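HTH-type transcriptional regulator mcbR (Escherichia coli UMEA 3718-1, PDB 4P9F) represses transcription of McbA by binding its promoter region, which prevents colanic acid overproduction and mucoidy, and is important for biofilm formation. Local coordinates at residues K15-P25 and W153-Y164. Sequence-based numbering, arbitrary orientation.
Sequences KHQLSIGALKP and WVRMGPGLHYLY
Gly-157 CA lies 3.0 Å from Leu-18 O, and Gly-21 CA lies 3.2 Å from Gly-157 O. Both are CA-H...O contacts. This is the tightly packed part, where the two backbones touch without side chains between them. Gly-21 is the C-prime residue of the Schellman motif that ends helix 6-19. A beta carbon on it would run into Leu-160 CB, and one on Gly-157 would strike Leu-18 O. Beside the glycines, Val-154 uses both methyls. CG1 meets Leu-18 CD1, while CG2 sits 3.3 Å from Ser-19 OG. That hydroxyl turns back on its own helix and donates to Lys-15 O, above the carbonyl plane. One water donates to both Ser-19 O and Trp-153 O. Pro-25 CG rests against Pro-158 CB at 3.7 Å.

Two carbonyls just past the end of helix 6-19 each accept a side-chain bond. Tyr-164 OH donates to Ile-20 O at 2.8 Å. The His-161 ring, with CG anti to the backbone N (chi1 -173°), directs ND1 at Gly-21 O, 2.9 Å away and close to the ring plane. Replacing His-161 with alanine would probably leave Gly-21 O without this donor and Lys-24 without the ring it lies on.

The packing is looser toward solvent. There the exposed Lys-24 makes a CH-pi contact, its CB over one His-161 face, 3.8 Å from the ring centroid. CG and CD stay near the ring, and the end of the chain leads away.

The contact joins the DNA-binding gntR region to the FCD region. Helix 122-138 borders it through Glu-123, which touches Ile-20 and Tyr-164. Leu-160 packs on Leu-209 of helix 191-210, and Pro-158 reaches Val-68, just past strand 65-67.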
# COMPACT_ATOMS: atom_id res chain seq x y z
N LYS A 15 10.66 11.05 0.85
CA LYS A 15 9.48 10.55 0.11
C LYS A 15 9.10 11.53 -0.99
O LYS A 15 8.81 11.14 -2.13
CB LYS A 15 8.30 10.34 1.05
CG LYS A 15 8.41 9.10 1.96
CD LYS A 15 7.15 8.97 2.85
CE LYS A 15 7.18 7.68 3.70
NZ LYS A 15 5.95 7.52 4.59
N HIS A 16 9.13 12.82 -0.66
CA HIS A 16 8.79 13.87 -1.61
C HIS A 16 9.78 13.88 -2.78
O HIS A 16 9.37 13.87 -3.93
CB HIS A 16 8.75 15.24 -0.91
CG HIS A 16 8.30 16.35 -1.79
ND1 HIS A 16 9.18 17.16 -2.48
CD2 HIS A 16 7.06 16.74 -2.19
CE1 HIS A 16 8.50 18.04 -3.21
NE2 HIS A 16 7.21 17.79 -3.05
N GLN A 17 11.08 13.85 -2.46
CA GLN A 17 12.13 13.82 -3.47
C GLN A 17 12.00 12.60 -4.39
O GLN A 17 12.09 12.72 -5.61
CB GLN A 17 13.51 13.77 -2.80
CG GLN A 17 13.87 15.00 -2.00
CD GLN A 17 13.93 16.24 -2.86
OE1 GLN A 17 13.20 17.21 -2.63
NE2 GLN A 17 14.80 16.22 -3.86
N LEU A 18 11.74 11.43 -3.80
CA LEU A 18 11.54 10.20 -4.58
C LEU A 18 10.32 10.35 -5.48
O LEU A 18 10.42 10.11 -6.68
CB LEU A 18 11.39 8.99 -3.66
CG LEU A 18 12.68 8.47 -3.01
CD1 LEU A 18 12.35 7.51 -1.88
CD2 LEU A 18 13.61 7.78 -4.04
N SER A 19 9.21 10.82 -4.91
CA SER A 19 7.93 10.95 -5.60
C SER A 19 7.95 11.87 -6.83
O SER A 19 7.26 11.60 -7.82
CB SER A 19 6.86 11.47 -4.64
OG SER A 19 6.63 10.54 -3.61
N ILE A 20 8.71 12.96 -6.76
CA ILE A 20 8.74 13.92 -7.86
C ILE A 20 9.84 13.63 -8.88
O ILE A 20 10.08 14.42 -9.79
CB ILE A 20 8.92 15.36 -7.36
CG1 ILE A 20 10.31 15.52 -6.72
CG2 ILE A 20 7.79 15.75 -6.41
CD1 ILE A 20 10.64 16.95 -6.30
N GLY A 21 10.50 12.48 -8.72
CA GLY A 21 11.55 12.06 -9.64
C GLY A 21 12.89 12.77 -9.50
O GLY A 21 13.72 12.74 -10.41
N ALA A 22 13.12 13.38 -8.34
CA ALA A 22 14.36 14.12 -8.09
C ALA A 22 15.56 13.19 -7.88
O ALA A 22 16.70 13.60 -8.06
CB ALA A 22 14.18 15.05 -6.87
N LEU A 23 15.30 11.93 -7.54
CA LEU A 23 16.40 11.01 -7.31
C LEU A 23 16.47 10.00 -8.45
O LEU A 23 15.47 9.38 -8.82
CB LEU A 23 16.24 10.28 -5.97
CG LEU A 23 16.14 11.23 -4.77
CD1 LEU A 23 15.99 10.45 -3.48
CD2 LEU A 23 17.33 12.15 -4.71
N LYS A 24 17.67 9.83 -9.00
CA LYS A 24 17.87 8.96 -10.15
C LYS A 24 17.87 7.49 -9.73
O LYS A 24 18.48 7.14 -8.73
CB LYS A 24 19.19 9.32 -10.84
CG LYS A 24 19.44 8.57 -12.14
CD LYS A 24 20.67 9.13 -12.84
CE LYS A 24 20.89 8.48 -14.19
NZ LYS A 24 22.06 9.09 -14.88
N PRO A 25 17.20 6.63 -10.52
CA PRO A 25 17.26 5.18 -10.27
C PRO A 25 18.72 4.73 -10.13
O PRO A 25 19.57 5.17 -10.90
CB PRO A 25 16.62 4.58 -11.52
CG PRO A 25 15.70 5.62 -12.00
CD PRO A 25 16.34 6.95 -11.68
N TRP A 153 3.27 6.15 -5.30
CA TRP A 153 3.93 7.26 -5.98
C TRP A 153 5.42 7.31 -5.65
O TRP A 153 6.25 7.68 -6.50
CB TRP A 153 3.29 8.58 -5.58
CG TRP A 153 1.93 8.82 -6.19
CD1 TRP A 153 1.33 8.09 -7.18
CD2 TRP A 153 0.99 9.83 -5.79
NE1 TRP A 153 0.08 8.61 -7.45
CE2 TRP A 153 -0.16 9.68 -6.61
CE3 TRP A 153 1.00 10.85 -4.82
CZ2 TRP A 153 -1.28 10.51 -6.49
CZ3 TRP A 153 -0.11 11.68 -4.70
CH2 TRP A 153 -1.23 11.51 -5.54
N VAL A 154 5.75 7.00 -4.40
CA VAL A 154 7.15 6.91 -3.97
C VAL A 154 7.87 5.80 -4.73
O VAL A 154 8.99 5.98 -5.17
CB VAL A 154 7.28 6.66 -2.45
CG1 VAL A 154 8.74 6.36 -2.07
CG2 VAL A 154 6.76 7.88 -1.65
N ARG A 155 7.21 4.65 -4.89
CA ARG A 155 7.79 3.49 -5.58
C ARG A 155 8.02 3.79 -7.08
O ARG A 155 9.04 3.45 -7.64
CB ARG A 155 6.86 2.27 -5.43
CG ARG A 155 6.77 1.73 -4.01
CD ARG A 155 8.08 1.15 -3.52
NE ARG A 155 8.42 -0.17 -4.06
CZ ARG A 155 7.92 -1.31 -3.57
NH1 ARG A 155 7.03 -1.27 -2.59
NH2 ARG A 155 8.28 -2.48 -4.06
N MSE A 156 7.05 4.44 -7.73
CA MSE A 156 7.25 4.74 -9.15
C MSE A 156 8.11 5.97 -9.36
O MSE A 156 8.64 6.18 -10.46
CB MSE A 156 5.92 4.92 -9.86
CG MSE A 156 5.15 6.15 -9.49
SE MSE A 156 3.46 6.20 -10.50
CE MSE A 156 4.12 6.56 -12.20
N GLY A 157 8.27 6.77 -8.30
CA GLY A 157 9.02 8.02 -8.35
C GLY A 157 10.30 8.10 -9.17
O GLY A 157 10.46 9.04 -9.93
N PRO A 158 11.24 7.15 -8.98
CA PRO A 158 12.49 7.21 -9.75
C PRO A 158 12.24 7.13 -11.27
O PRO A 158 13.03 7.64 -12.06
CB PRO A 158 13.29 6.00 -9.26
CG PRO A 158 12.75 5.73 -7.86
CD PRO A 158 11.26 6.07 -7.97
N GLY A 159 11.12 6.53 -11.65
CA GLY A 159 10.76 6.45 -13.05
C GLY A 159 10.46 7.83 -13.64
O GLY A 159 10.42 7.99 -14.86
N LEU A 160 10.27 8.83 -12.77
CA LEU A 160 9.94 10.20 -13.21
C LEU A 160 11.20 11.05 -13.47
O LEU A 160 11.12 12.15 -14.03
CB LEU A 160 9.06 10.91 -12.16
CG LEU A 160 7.55 10.72 -12.27
CD1 LEU A 160 7.14 9.29 -11.95
CD2 LEU A 160 6.82 11.72 -11.38
N HIS A 161 12.35 10.52 -13.08
CA HIS A 161 13.60 11.27 -13.24
C HIS A 161 13.86 11.58 -14.71
O HIS A 161 14.46 12.60 -15.04
CB HIS A 161 14.76 10.48 -12.66
CG HIS A 161 16.05 11.24 -12.62
ND1 HIS A 161 16.30 12.23 -11.70
CD2 HIS A 161 17.16 11.16 -13.40
CE1 HIS A 161 17.51 12.71 -11.89
NE2 HIS A 161 18.05 12.08 -12.92
N TYR A 162 13.36 10.71 -15.58
CA TYR A 162 13.46 10.88 -17.03
C TYR A 162 12.85 12.19 -17.53
O TYR A 162 13.34 12.80 -18.48
CB TYR A 162 12.76 9.69 -17.69
CG TYR A 162 12.46 9.85 -19.17
CD1 TYR A 162 13.46 9.68 -20.12
CD2 TYR A 162 11.18 10.14 -19.61
CE1 TYR A 162 13.19 9.80 -21.46
CE2 TYR A 162 10.90 10.26 -20.95
CZ TYR A 162 11.91 10.09 -21.88
OH TYR A 162 11.62 10.22 -23.21
N LEU A 163 11.79 12.64 -16.86
CA LEU A 163 11.08 13.86 -17.25
C LEU A 163 11.96 15.12 -17.27
O LEU A 163 11.82 15.98 -18.15
CB LEU A 163 9.89 14.10 -16.31
CG LEU A 163 8.84 12.99 -16.31
CD1 LEU A 163 7.72 13.28 -15.31
CD2 LEU A 163 8.28 12.81 -17.72
N TYR A 164 12.87 15.23 -16.30
CA TYR A 164 13.67 16.43 -16.19
C TYR A 164 14.65 16.55 -17.33
O TYR A 164 14.89 17.64 -17.84
CB TYR A 164 14.41 16.44 -14.84
CG TYR A 164 13.48 16.57 -13.66
CD1 TYR A 164 13.00 17.81 -13.26
CD2 TYR A 164 13.06 15.44 -12.95
CE1 TYR A 164 12.15 17.94 -12.20
CE2 TYR A 164 12.20 15.56 -11.87
CZ TYR A 164 11.75 16.82 -11.50
OH TYR A 164 10.90 16.98 -10.43
O HOH W 1 5.74 9.47 -8.45